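Long-range contacts in integral membrane indolylacetylinositol arabinosyltransferase EmbC (Mycolicibacterium smegmatis, PDB 7BVE), which probably transfers arabinose units to build the arabinan of the mycobacterial cell envelope, as a membrane-embedded glycosyltransferase that binds the drug ethambutol: residues V56-I61 / Q1051-D1056; Q182-F187 / L1013-L1018; E44-Q49 / Q199-I204; V95-P100 / P1045-A1050. All coordinates share one frame; numbering follows the deposited sequence.

Contact 1. Residues V56-I61 / Q1051-D1056; sequences VDAPLI and QPARLD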
loop_
_atom_site.group_PDB
_atom_site.type_symbol
_atom_site.label_atom_id
_atom_site.label_comp_id
_atom_site.label_asym_id
_atom_site.label_seq_id
_atom_site.Cartn_x
_atom_site.Cartn_y
_atom_site.Cartn_z
ATOM N N VAL A 56 11.916 41.937 -23.109
ATOM C CA VAL A 56 13.127 41.270 -22.648
ATOM C C VAL A 56 12.727 39.922 -22.079
ATOM O O VAL A 56 11.547 39.571 -22.073
ATOM C CB VAL A 56 13.898 42.103 -21.612
ATOM C CG1 VAL A 56 14.317 43.422 -22.203
ATOM C CG2 VAL A 56 13.072 42.308 -20.375
ATOM N N ASP A 57 13.699 39.153 -21.605
ATOM C CA ASP A 57 13.439 37.785 -21.175
ATOM C C ASP A 57 14.319 37.487 -19.971
ATOM O O ASP A 57 15.520 37.259 -20.124
ATOM C CB ASP A 57 13.712 36.814 -22.315
ATOM C CG ASP A 57 13.033 35.496 -22.124
ATOM O OD1 ASP A 57 12.376 35.316 -21.085
ATOM O OD2 ASP A 57 13.135 34.644 -23.026
ATOM N N ALA A 58 13.726 37.480 -18.779
ATOM C CA ALA A 58 14.464 37.316 -17.526
ATOM C C ALA A 58 13.719 36.363 -16.606
ATOM O O ALA A 58 13.007 36.790 -15.695
ATOM C CB ALA A 58 14.669 38.670 -16.849
ATOM N N PRO A 59 13.870 35.053 -16.807
ATOM C CA PRO A 59 13.071 34.092 -16.035
ATOM C C PRO A 59 13.663 33.871 -14.653
ATOM O O PRO A 59 14.762 33.342 -14.519
ATOM C CB PRO A 59 13.138 32.821 -16.880
ATOM C CG PRO A 59 13.624 33.251 -18.188
ATOM C CD PRO A 59 14.528 34.387 -17.935
ATOM N N LEU A 60 12.915 34.245 -13.627
ATOM C CA LEU A 60 13.371 34.154 -12.252
ATOM C C LEU A 60 13.219 32.729 -11.736
ATOM O O LEU A 60 12.246 32.051 -12.063
ATOM C CB LEU A 60 12.592 35.134 -11.378
ATOM C CG LEU A 60 13.102 36.565 -11.202
ATOM C CD1 LEU A 60 13.088 37.363 -12.452
ATOM C CD2 LEU A 60 12.244 37.262 -10.203
ATOM N N ILE A 61 14.182 32.278 -10.929
ATOM C CA ILE A 61 14.151 30.899 -10.451
ATOM C C ILE A 61 13.360 30.784 -9.148
ATOM O O ILE A 61 12.763 29.739 -8.875
ATOM C CB ILE A 61 15.589 30.342 -10.325
ATOM C CG1 ILE A 61 15.590 28.835 -10.106
ATOM C CG2 ILE A 61 16.370 30.986 -9.218
ATOM C CD1 ILE A 61 16.940 28.214 -10.220
ATOM N N GLN A 1051 15.007 39.706 -26.367
ATOM C CA GLN A 1051 16.402 39.530 -26.006
ATOM C C GLN A 1051 16.515 39.175 -24.526
ATOM O O GLN A 1051 15.557 39.337 -23.773
ATOM C CB GLN A 1051 17.175 40.811 -26.306
ATOM C CG GLN A 1051 17.162 41.205 -27.770
ATOM C CD GLN A 1051 17.882 40.205 -28.644
ATOM O OE1 GLN A 1051 18.931 39.682 -28.274
ATOM N NE2 GLN A 1051 17.316 39.925 -29.811
ATOM N N PRO A 1052 17.657 38.657 -24.083
ATOM C CA PRO A 1052 17.878 38.544 -22.640
ATOM C C PRO A 1052 18.050 39.913 -22.005
ATOM O O PRO A 1052 18.397 40.899 -22.658
ATOM C CB PRO A 1052 19.158 37.714 -22.538
ATOM C CG PRO A 1052 19.192 36.948 -23.784
ATOM C CD PRO A 1052 18.640 37.857 -24.830
ATOM N N ALA A 1053 17.777 39.968 -20.709
ATOM C CA ALA A 1053 17.866 41.215 -19.966
ATOM C C ALA A 1053 19.292 41.414 -19.476
ATOM O O ALA A 1053 20.123 40.504 -19.516
ATOM C CB ALA A 1053 16.872 41.212 -18.813
ATOM N N ARG A 1054 19.595 42.614 -18.990
ATOM C CA ARG A 1054 20.870 42.853 -18.323
ATOM C C ARG A 1054 20.544 43.384 -16.930
ATOM O O ARG A 1054 19.572 44.123 -16.750
ATOM C CB ARG A 1054 21.757 43.800 -19.119
ATOM C CG ARG A 1054 21.276 45.223 -19.228
ATOM C CD ARG A 1054 22.153 46.002 -20.169
ATOM N NE ARG A 1054 21.977 45.550 -21.543
ATOM C CZ ARG A 1054 22.747 45.932 -22.554
ATOM N NH1 ARG A 1054 23.752 46.770 -22.340
ATOM N NH2 ARG A 1054 22.519 45.473 -23.775
ATOM N N LEU A 1055 21.321 42.957 -15.947
ATOM C CA LEU A 1055 21.002 43.272 -14.569
ATOM C C LEU A 1055 21.994 44.282 -14.014
ATOM O O LEU A 1055 23.178 44.275 -14.359
ATOM C CB LEU A 1055 21.018 42.008 -13.718
ATOM C CG LEU A 1055 20.096 40.887 -14.182
ATOM C CD1 LEU A 1055 20.194 39.718 -13.231
ATOM C CD2 LEU A 1055 18.676 41.365 -14.318
ATOM N N ASP A 1056 21.501 45.153 -13.145
ATOM C CA ASP A 1056 22.320 46.179 -12.520
ATOM C C ASP A 1056 22.812 45.657 -11.178
ATOM O O ASP A 1056 22.030 45.536 -10.231
ATOM C CB ASP A 1056 21.525 47.469 -12.350
ATOM C CG ASP A 1056 21.158 48.096 -13.675
ATOM O OD1 ASP A 1056 21.916 47.914 -14.647
ATOM O OD2 ASP A 1056 20.108 48.764 -13.753
#

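Contact 2. Residues Q182-F187 / L1013-L1018; sequences QIVGVF and LGITEL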
loop_
_atom_site.group_PDB
_atom_site.type_symbol
_atom_site.label_atom_id
_atom_site.label_comp_id
_atom_site.label_asym_id
_atom_site.label_seq_id
_atom_site.Cartn_x
_atom_site.Cartn_y
_atom_site.Cartn_z
ATOM N N GLN A 182 4.249 36.212 -10.814
ATOM C CA GLN A 182 5.394 35.489 -11.343
ATOM C C GLN A 182 5.957 36.200 -12.564
ATOM O O GLN A 182 5.212 36.658 -13.432
ATOM C CB GLN A 182 5.004 34.053 -11.681
ATOM C CG GLN A 182 6.122 33.235 -12.280
ATOM C CD GLN A 182 5.792 31.778 -12.424
ATOM O OE1 GLN A 182 4.730 31.330 -12.019
ATOM N NE2 GLN A 182 6.701 31.027 -13.017
ATOM N N ILE A 183 7.283 36.304 -12.622
ATOM C CA ILE A 183 7.983 37.031 -13.672
ATOM C C ILE A 183 8.800 36.042 -14.485
ATOM O O ILE A 183 9.585 35.274 -13.924
ATOM C CB ILE A 183 8.880 38.127 -13.081
ATOM C CG1 ILE A 183 8.037 39.145 -12.332
ATOM C CG2 ILE A 183 9.649 38.814 -14.157
ATOM C CD1 ILE A 183 8.837 40.112 -11.543
ATOM N N VAL A 184 8.587 36.036 -15.803
ATOM C CA VAL A 184 9.405 35.263 -16.733
ATOM C C VAL A 184 9.971 36.211 -17.779
ATOM O O VAL A 184 10.486 35.778 -18.813
ATOM C CB VAL A 184 8.620 34.117 -17.399
ATOM C CG1 VAL A 184 8.154 33.116 -16.384
ATOM C CG2 VAL A 184 7.454 34.645 -18.161
ATOM N N GLY A 185 9.896 37.506 -17.515
ATOM C CA GLY A 185 10.371 38.505 -18.449
ATOM C C GLY A 185 9.435 39.684 -18.416
ATOM O O GLY A 185 8.510 39.677 -17.615
ATOM N N VAL A 186 9.647 40.704 -19.236
ATOM C CA VAL A 186 8.731 41.835 -19.319
ATOM C C VAL A 186 8.360 42.007 -20.780
ATOM O O VAL A 186 9.201 42.407 -21.592
ATOM C CB VAL A 186 9.331 43.124 -18.750
ATOM C CG1 VAL A 186 8.370 44.274 -18.934
ATOM C CG2 VAL A 186 9.664 42.967 -17.284
ATOM N N PHE A 187 7.110 41.718 -21.117
ATOM C CA PHE A 187 6.651 41.654 -22.494
ATOM C C PHE A 187 5.678 42.791 -22.769
ATOM O O PHE A 187 5.055 43.329 -21.856
ATOM C CB PHE A 187 5.985 40.313 -22.768
ATOM C CG PHE A 187 6.854 39.148 -22.456
ATOM C CD1 PHE A 187 7.891 38.789 -23.278
ATOM C CD2 PHE A 187 6.619 38.394 -21.330
ATOM C CE1 PHE A 187 8.692 37.727 -22.974
ATOM C CE2 PHE A 187 7.411 37.329 -21.029
ATOM C CZ PHE A 187 8.441 36.992 -21.846
ATOM N N LEU A 1013 9.827 23.212 -14.746
ATOM C CA LEU A 1013 8.618 23.076 -15.547
ATOM C C LEU A 1013 7.506 24.008 -15.107
ATOM O O LEU A 1013 6.371 23.831 -15.548
ATOM C CB LEU A 1013 8.085 21.644 -15.506
ATOM C CG LEU A 1013 8.784 20.490 -16.213
ATOM C CD1 LEU A 1013 8.102 19.204 -15.849
ATOM C CD2 LEU A 1013 8.692 20.685 -17.701
ATOM N N GLY A 1014 7.785 24.963 -14.233
ATOM C CA GLY A 1014 6.833 25.994 -13.903
ATOM C C GLY A 1014 7.241 27.286 -14.564
ATOM O O GLY A 1014 6.504 28.268 -14.535
ATOM N N ILE A 1015 8.426 27.288 -15.158
ATOM C CA ILE A 1015 8.945 28.433 -15.887
ATOM C C ILE A 1015 8.795 28.243 -17.388
ATOM O O ILE A 1015 8.345 29.140 -18.094
ATOM C CB ILE A 1015 10.419 28.685 -15.505
ATOM C CG1 ILE A 1015 10.562 28.892 -14.009
ATOM C CG2 ILE A 1015 10.935 29.910 -16.195
ATOM C CD1 ILE A 1015 11.978 28.905 -13.553
ATOM N N THR A 1016 9.162 27.068 -17.894
ATOM C CA THR A 1016 9.023 26.775 -19.312
ATOM C C THR A 1016 7.584 26.497 -19.708
ATOM O O THR A 1016 7.282 26.465 -20.903
ATOM C CB THR A 1016 9.889 25.580 -19.693
ATOM O OG1 THR A 1016 9.387 24.408 -19.051
ATOM C CG2 THR A 1016 11.312 25.804 -19.243
ATOM N N GLU A 1017 6.701 26.281 -18.739
ATOM C CA GLU A 1017 5.277 26.147 -19.003
ATOM C C GLU A 1017 4.661 27.463 -19.453
ATOM O O GLU A 1017 3.676 27.458 -20.195
ATOM C CB GLU A 1017 4.600 25.634 -17.737
ATOM C CG GLU A 1017 3.153 25.251 -17.854
ATOM C CD GLU A 1017 2.601 24.717 -16.547
ATOM O OE1 GLU A 1017 3.344 24.699 -15.547
ATOM O OE2 GLU A 1017 1.423 24.306 -16.524
ATOM N N LEU A 1018 5.236 28.590 -19.040
ATOM C CA LEU A 1018 4.735 29.910 -19.382
ATOM C C LEU A 1018 5.539 30.608 -20.457
ATOM O O LEU A 1018 4.995 31.450 -21.163
ATOM C CB LEU A 1018 4.727 30.809 -18.145
ATOM C CG LEU A 1018 3.843 30.378 -16.986
ATOM C CD1 LEU A 1018 4.009 31.341 -15.851
ATOM C CD2 LEU A 1018 2.414 30.324 -17.428
#

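Contact 3. Residues E44-Q49 / Q199-I204; sequences ELNWPQ and QLSATI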
loop_
_atom_site.group_PDB
_atom_site.type_symbol
_atom_site.label_atom_id
_atom_site.label_comp_id
_atom_site.label_asym_id
_atom_site.label_seq_id
_atom_site.Cartn_x
_atom_site.Cartn_y
_atom_site.Cartn_z
ATOM N N GLU A 44 19.040 43.981 -9.602
ATOM C CA GLU A 44 17.694 44.421 -9.924
ATOM C C GLU A 44 17.521 44.565 -11.428
ATOM O O GLU A 44 18.488 44.671 -12.183
ATOM C CB GLU A 44 17.337 45.747 -9.257
ATOM C CG GLU A 44 18.072 46.933 -9.805
ATOM C CD GLU A 44 17.608 48.223 -9.180
ATOM O OE1 GLU A 44 16.707 48.173 -8.317
ATOM O OE2 GLU A 44 18.137 49.290 -9.554
ATOM N N LEU A 45 16.259 44.587 -11.845
ATOM C CA LEU A 45 15.862 44.641 -13.248
ATOM C C LEU A 45 15.121 45.943 -13.513
ATOM O O LEU A 45 13.975 46.102 -13.091
ATOM C CB LEU A 45 14.985 43.443 -13.593
ATOM C CG LEU A 45 14.373 43.387 -14.988
ATOM C CD1 LEU A 45 15.449 43.355 -16.039
ATOM C CD2 LEU A 45 13.462 42.182 -15.108
ATOM N N ASN A 46 15.766 46.866 -14.212
ATOM C CA ASN A 46 15.139 48.098 -14.669
ATOM C C ASN A 46 14.824 47.928 -16.148
ATOM O O ASN A 46 15.741 47.751 -16.951
ATOM C CB ASN A 46 16.069 49.286 -14.447
ATOM C CG ASN A 46 16.304 49.577 -12.980
ATOM O OD1 ASN A 46 15.374 49.565 -12.178
ATOM N ND2 ASN A 46 17.554 49.837 -12.620
ATOM N N TRP A 47 13.530 47.988 -16.514
ATOM C CA TRP A 47 13.119 47.371 -17.777
ATOM C C TRP A 47 13.478 48.147 -19.037
ATOM O O TRP A 47 14.026 47.527 -19.967
ATOM C CB TRP A 47 11.632 47.017 -17.754
ATOM C CG TRP A 47 11.185 46.589 -19.126
ATOM C CD1 TRP A 47 11.656 45.536 -19.846
ATOM C CD2 TRP A 47 10.196 47.219 -19.946
ATOM N NE1 TRP A 47 11.025 45.468 -21.059
ATOM C CE2 TRP A 47 10.121 46.490 -21.145
ATOM C CE3 TRP A 47 9.358 48.325 -19.777
ATOM C CZ2 TRP A 47 9.240 46.820 -22.160
ATOM C CZ3 TRP A 47 8.494 48.655 -20.792
ATOM C CH2 TRP A 47 8.440 47.908 -21.968
ATOM N N PRO A 48 13.142 49.465 -19.199
ATOM C CA PRO A 48 13.430 50.058 -20.514
ATOM C C PRO A 48 14.921 50.270 -20.698
ATOM O O PRO A 48 15.513 51.223 -20.182
ATOM C CB PRO A 48 12.661 51.384 -20.489
ATOM C CG PRO A 48 11.679 51.213 -19.422
ATOM C CD PRO A 48 12.378 50.424 -18.382
ATOM N N GLN A 49 15.522 49.364 -21.464
ATOM C CA GLN A 49 16.972 49.260 -21.496
ATOM C C GLN A 49 17.577 50.356 -22.361
ATOM O O GLN A 49 18.351 51.189 -21.879
ATOM C CB GLN A 49 17.395 47.879 -22.008
ATOM C CG GLN A 49 16.915 46.671 -21.195
ATOM C CD GLN A 49 17.458 46.627 -19.785
ATOM O OE1 GLN A 49 18.543 47.129 -19.505
ATOM N NE2 GLN A 49 16.730 45.966 -18.899
ATOM N N GLN A 199 8.936 53.422 -15.771
ATOM C CA GLN A 199 10.074 52.807 -15.099
ATOM C C GLN A 199 9.576 51.613 -14.300
ATOM O O GLN A 199 9.035 51.777 -13.205
ATOM C CB GLN A 199 10.780 53.824 -14.208
ATOM C CG GLN A 199 12.019 53.313 -13.501
ATOM C CD GLN A 199 13.156 52.998 -14.450
ATOM O OE1 GLN A 199 13.385 53.712 -15.425
ATOM N NE2 GLN A 199 13.889 51.929 -14.159
ATOM N N LEU A 200 9.745 50.417 -14.852
ATOM C CA LEU A 200 9.569 49.200 -14.076
ATOM C C LEU A 200 10.850 48.896 -13.316
ATOM O O LEU A 200 11.950 49.133 -13.814
ATOM C CB LEU A 200 9.186 48.035 -14.987
ATOM C CG LEU A 200 8.844 46.676 -14.376
ATOM C CD1 LEU A 200 7.712 46.058 -15.133
ATOM C CD2 LEU A 200 10.024 45.728 -14.425
ATOM N N SER A 201 10.703 48.379 -12.100
ATOM C CA SER A 201 11.843 47.983 -11.291
ATOM C C SER A 201 11.459 46.764 -10.477
ATOM O O SER A 201 10.312 46.641 -10.050
ATOM C CB SER A 201 12.291 49.106 -10.362
ATOM O OG SER A 201 12.736 50.220 -11.105
ATOM N N ALA A 202 12.417 45.869 -10.265
ATOM C CA ALA A 202 12.174 44.667 -9.483
ATOM C C ALA A 202 13.496 44.190 -8.914
ATOM O O ALA A 202 14.434 43.954 -9.671
ATOM C CB ALA A 202 11.538 43.570 -10.335
ATOM N N THR A 203 13.571 44.051 -7.594
ATOM C CA THR A 203 14.775 43.549 -6.951
ATOM C C THR A 203 14.687 42.035 -6.875
ATOM O O THR A 203 13.789 41.495 -6.228
ATOM C CB THR A 203 14.961 44.127 -5.552
ATOM O OG1 THR A 203 13.942 43.619 -4.695
ATOM C CG2 THR A 203 14.869 45.630 -5.585
ATOM N N ILE A 204 15.625 41.357 -7.527
ATOM C CA ILE A 204 15.596 39.907 -7.599
ATOM C C ILE A 204 16.087 39.329 -6.278
ATOM O O ILE A 204 16.991 39.873 -5.632
ATOM C CB ILE A 204 16.458 39.444 -8.785
ATOM C CG1 ILE A 204 16.035 40.185 -10.039
ATOM C CG2 ILE A 204 16.266 37.986 -9.062
ATOM C CD1 ILE A 204 16.991 40.035 -11.159
#

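Contact 4. Residues V95-P100 / P1045-A1050; sequences VPKQAP and PWYPDA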
loop_
_atom_site.group_PDB
_atom_site.type_symbol
_atom_site.label_atom_id
_atom_site.label_comp_id
_atom_site.label_asym_id
_atom_site.label_seq_id
_atom_site.Cartn_x
_atom_site.Cartn_y
_atom_site.Cartn_z
ATOM N N VAL A 95 4.256 37.943 -18.088
ATOM C CA VAL A 95 4.124 36.634 -18.730
ATOM C C VAL A 95 3.645 36.838 -20.157
ATOM O O VAL A 95 3.032 37.863 -20.481
ATOM C CB VAL A 95 3.129 35.732 -17.971
ATOM C CG1 VAL A 95 3.701 35.271 -16.652
ATOM C CG2 VAL A 95 1.869 36.493 -17.717
ATOM N N PRO A 96 3.943 35.892 -21.053
ATOM C CA PRO A 96 3.414 36.010 -22.420
ATOM C C PRO A 96 1.924 35.713 -22.418
ATOM O O PRO A 96 1.492 34.705 -21.862
ATOM C CB PRO A 96 4.197 34.951 -23.199
ATOM C CG PRO A 96 5.356 34.665 -22.394
ATOM C CD PRO A 96 4.917 34.793 -20.982
ATOM N N LYS A 97 1.139 36.578 -23.071
ATOM C CA LYS A 97 -0.316 36.472 -23.030
ATOM C C LYS A 97 -0.856 35.237 -23.744
ATOM O O LYS A 97 -2.021 34.885 -23.536
ATOM C CB LYS A 97 -0.948 37.714 -23.649
ATOM C CG LYS A 97 -0.698 37.827 -25.137
ATOM C CD LYS A 97 -1.295 39.086 -25.717
ATOM C CE LYS A 97 -1.048 39.173 -27.206
ATOM N NZ LYS A 97 -1.576 40.439 -27.772
ATOM N N GLN A 98 -0.046 34.576 -24.579
ATOM C CA GLN A 98 -0.502 33.404 -25.310
ATOM C C GLN A 98 -0.518 32.145 -24.464
ATOM O O GLN A 98 -1.127 31.154 -24.877
ATOM C CB GLN A 98 0.375 33.151 -26.535
ATOM C CG GLN A 98 0.240 34.166 -27.641
ATOM C CD GLN A 98 1.167 35.335 -27.473
ATOM O OE1 GLN A 98 2.125 35.270 -26.720
ATOM N NE2 GLN A 98 0.896 36.412 -28.190
ATOM N N ALA A 99 0.132 32.160 -23.306
ATOM C CA ALA A 99 0.212 30.979 -22.467
ATOM C C ALA A 99 -1.148 30.666 -21.843
ATOM O O ALA A 99 -1.959 31.569 -21.623
ATOM C CB ALA A 99 1.254 31.184 -21.377
ATOM N N PRO A 100 -1.435 29.387 -21.584
ATOM C CA PRO A 100 -2.727 29.055 -20.964
ATOM C C PRO A 100 -2.843 29.515 -19.524
ATOM O O PRO A 100 -3.933 29.904 -19.090
ATOM C CB PRO A 100 -2.776 27.527 -21.073
ATOM C CG PRO A 100 -1.854 27.198 -22.180
ATOM C CD PRO A 100 -0.753 28.188 -22.089
ATOM N N PRO A 1045 10.085 30.014 -28.268
ATOM C CA PRO A 1045 9.505 31.115 -27.504
ATOM C C PRO A 1045 8.231 31.630 -28.145
ATOM O O PRO A 1045 8.044 31.544 -29.358
ATOM C CB PRO A 1045 10.602 32.183 -27.546
ATOM C CG PRO A 1045 11.835 31.457 -27.881
ATOM C CD PRO A 1045 11.410 30.367 -28.792
ATOM N N TRP A 1046 7.341 32.169 -27.308
ATOM C CA TRP A 1046 6.161 32.839 -27.843
ATOM C C TRP A 1046 6.531 34.158 -28.504
ATOM O O TRP A 1046 6.009 34.490 -29.572
ATOM C CB TRP A 1046 5.122 33.090 -26.757
ATOM C CG TRP A 1046 4.488 31.898 -26.169
ATOM C CD1 TRP A 1046 4.704 31.394 -24.939
ATOM C CD2 TRP A 1046 3.523 31.054 -26.786
ATOM N NE1 TRP A 1046 3.929 30.289 -24.732
ATOM C CE2 TRP A 1046 3.195 30.055 -25.859
ATOM C CE3 TRP A 1046 2.901 31.043 -28.035
ATOM C CZ2 TRP A 1046 2.276 29.056 -26.137
ATOM C CZ3 TRP A 1046 1.994 30.050 -28.310
ATOM C CH2 TRP A 1046 1.686 29.071 -27.366
ATOM N N TYR A 1047 7.412 34.936 -27.878
ATOM C CA TYR A 1047 7.877 36.160 -28.515
ATOM C C TYR A 1047 9.312 35.953 -28.986
ATOM O O TYR A 1047 10.234 35.934 -28.155
ATOM C CB TYR A 1047 7.798 37.369 -27.575
ATOM C CG TYR A 1047 6.413 37.884 -27.242
ATOM C CD1 TYR A 1047 5.266 37.324 -27.787
ATOM C CD2 TYR A 1047 6.260 38.990 -26.441
ATOM C CE1 TYR A 1047 4.012 37.823 -27.479
ATOM C CE2 TYR A 1047 5.024 39.495 -26.142
ATOM C CZ TYR A 1047 3.909 38.916 -26.657
ATOM O OH TYR A 1047 2.687 39.448 -26.334
ATOM N N PRO A 1048 9.558 35.803 -30.290
ATOM C CA PRO A 1048 10.925 35.538 -30.754
ATOM C C PRO A 1048 11.850 36.740 -30.688
ATOM O O PRO A 1048 13.073 36.554 -30.700
ATOM C CB PRO A 1048 10.716 35.087 -32.201
ATOM C CG PRO A 1048 9.285 34.651 -32.264
ATOM C CD PRO A 1048 8.570 35.575 -31.349
ATOM N N ASP A 1049 11.317 37.958 -30.619
ATOM C CA ASP A 1049 12.112 39.181 -30.565
ATOM C C ASP A 1049 12.434 39.623 -29.142
ATOM O O ASP A 1049 12.642 40.818 -28.900
ATOM C CB ASP A 1049 11.390 40.299 -31.315
ATOM C CG ASP A 1049 9.966 40.511 -30.820
ATOM O OD1 ASP A 1049 9.474 39.697 -30.009
ATOM O OD2 ASP A 1049 9.336 41.504 -31.235
ATOM N N ALA A 1050 12.480 38.695 -28.196
ATOM C CA ALA A 1050 12.728 39.004 -26.793
ATOM C C ALA A 1050 14.180 38.673 -26.476
ATOM O O ALA A 1050 14.542 37.505 -26.328
ATOM C CB ALA A 1050 11.770 38.228 -25.900
#

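Contact 1. Residues V56-I61 / Q1051-D1056
The carbonyl oxygen of Gln1051 is the polar atom most closely surrounded here: two groups of the other segment lie close to it, of which one makes a CA-H...O contact. That one is Val56 CA, 3.3 Å from Gln1051 O with 128° at the hydrogen; the backbone nitrogen of Asp57 is 2.9 Å from Gln1051 O. Two backbones run alongside each other at this point, Val56 CA 5.0 Å from Gln1051 CA and Asp57 CA 4.7 Å from Pro1052 CA.

Apolar contact follows one step along. The methyl of Ala1053 points at residues 56-61 and is met by two side chains at their roots: Ala58 CB stands 3.9 Å from Ala1053 CB, and Val56 CB stands 4.2 Å from Ala1053 CB. Leu45 of strand 38-46 touches both alanines and continues this small apolar patch. Val56 turns CG1 anti to its carbonyl carbon (chi1 -60°), which leaves CG2 in the crowded position, where it meets Trp47. Asp57 places CG anti to its backbone nitrogen (chi1 -160°), so the carboxylate leads away from Pro1052 while CB stays near Gln1051 O. Val56 also exchanges a backbone hydrogen bond with Val186.

The chemistry is thus main-chain polarity beside contacts between methyls and short branches, without a charged pair. This implies that the concanavalin-like region and the C-terminal region touch here through the backbone at Gln1051 O and through the CB atoms of Val56, Ala58 and Ala1053.

Contact 2. Residues Q182-F187 / L1013-L1018
Neither chain pairs as a strand here: residues 182-187 run as an irregular segment past the start of helix 1016-1019, the nearest CA atoms being those of Val184 and Ile1015, 6.9 Å apart. Gln182 CG is anti to the backbone nitrogen (chi1 178°) and the chain is extended beyond, so the amide reaches across at full length. Gln182 NE2 donates to Gly1014 O over 3.2 Å with 149° at the hydrogen. The nitrogen stands above the carbonyl plane of Gly1014, 44° out of it and away from the lone pairs, although the oxygen lies close to the plane of the glutamine amide.

Leu1018 comes from the helix to meet the same group tip to tip, with Leu1018 CD1 3.9 Å from Gln182 CD. The amide gives one hydrogen bond across the contact and has a methyl against it. Beside it Val184 offers one branch to the helix start: Val184 CG1 is 4.2 Å from Ile1015 CG2 and 4.5 Å from Leu1018 CB. The first turn is closed by Leu1018 N bonding to Ile1015 O at 3.3 Å. All five touching residues are buried.

Residues 182-187, a loop of the concanavalin-like region between strands 171-175 and 201-203, have backbone bonds from Gln182 to Arg105 and Val184 to Thr94. They pack on the start of helix 1016-1019, which leads into strand 1020-1029 of the C-terminal region's mixed sheet.

Contact 3. Residues E44-Q49 / Q199-I204
Main-chain bonds come first. Strands 44-46 and 201-203 run antiparallel at 173°, their short axes 4.6 Å apart. Leu45 N donates to Ala202 O at 2.9 Å, a straight bond (160°) lying in the carbonyl plane. The return bond from Ala202 N to Leu45 O is weak at 3.2 Å, and Trp47 N to Leu200 O, 3.3 Å, is weak as well. Three CA-H...O contacts, from Glu44, Asn46 and Ser201, accompany them; among the main-chain bonds across the contact only that of Leu45 N is not weak.

Polar side chains share the face that carries Glu44, Asn46, Ser201 and Thr203. Through chi1 and chi2 together Asn46 OD1 comes to the serine hydroxyl: Ser201 OG donates to Asn46 OD1 across 2.9 Å, in the carbonyl plane. The other end of the amide is held by two carboxylates. Asn46 ND2 donates to Glu44 OE2 at 3.2 Å, reaching it from above the carboxylate plane (57° out of it), and also to OD2 of Asp1056. Both ends are bonded, which is consistent with the modelled orientation of the amide. Thr203 turns its CG2 toward Glu44 while its hydroxyl bonds Thr66.

An apolar contact lies next along, Trp47 CB 3.8 Å from Leu200 CB. Leu45 and Ala202 lie on the face opposite the polar group.

Within the concanavalin-like fold, strand 201-203 sits between 67-71 and 38-46, its Ala202 against Leu68. Strand 38-46 is flanked beyond by 1056-1062, a strand contributed from the C-terminal region, which Glu44 meets by a backbone bond to Asp1056.

Contact 4. Residues V95-P100 / P1045-A1050
Gln98 sets CG anti to its carbonyl carbon (chi1 -69°) and bends at chi2 (88°), so its root faces Trp1046 while its amide folds over toward Tyr1047. Both aromatic residues likewise have CG anti to the carbonyl carbon. Gln98 CB sits over one face of the indole in a CH-pi contact, 3.9 Å from the centroid of the Trp1046 six-membered ring and 20° off its normal. The two side chains slide past one another in opposite directions.

Gln98 OE1 is 3.3 Å from Tyr1047 CE1, and Gln98 NE2 lies at the ring's edge, in its plane. Pro96 crosses the tryptophan at about a right angle, Pro96 CB being 4.0 Å from Trp1046 CD1. Lys97 crosses the tyrosine similarly, with its extended methylenes beside the phenol: Lys97 CE is 3.8 Å from Tyr1047 OH. Its ammonium forms a salt bridge with Asp189. A type I turn, Pro96 to Ala99, closed by Ala99 N to Pro96 O, carries Pro96, Lys97 and Gln98.

Residues 95-100 link strands 90-93 and 107-112; residues 1045-1050 leave strand 1039-1045 toward 1051-1052. Phe187 meets Tyr1047 with perpendicular rings, and Trp1046 also touches Arg1021 of neighbouring strand 1020-1029.

Contacts 1, 2 and 4 each join the concanavalin-like region to the C-terminal one, whereas contact 3 lies within the concanavalin-like region. Contact 2 is the fully buried one, with a single hydrogen bond from a side-chain amide amid aliphatic groups; contacts 1, 3 and 4 are partly buried. Antiparallel strand pairing, partly weakly bonded, belongs to contact 3, aromatic packing to contact 4, and backbone with small methyls to contact 1. Neighbours touch as well: Val186 of contact 2 packs on Trp47 of contact 3, and Phe187 of contact 2 on Pro96 of contact 4. Contacts 3 and 4 do not touch, their nearest atoms being about 9 Å apart.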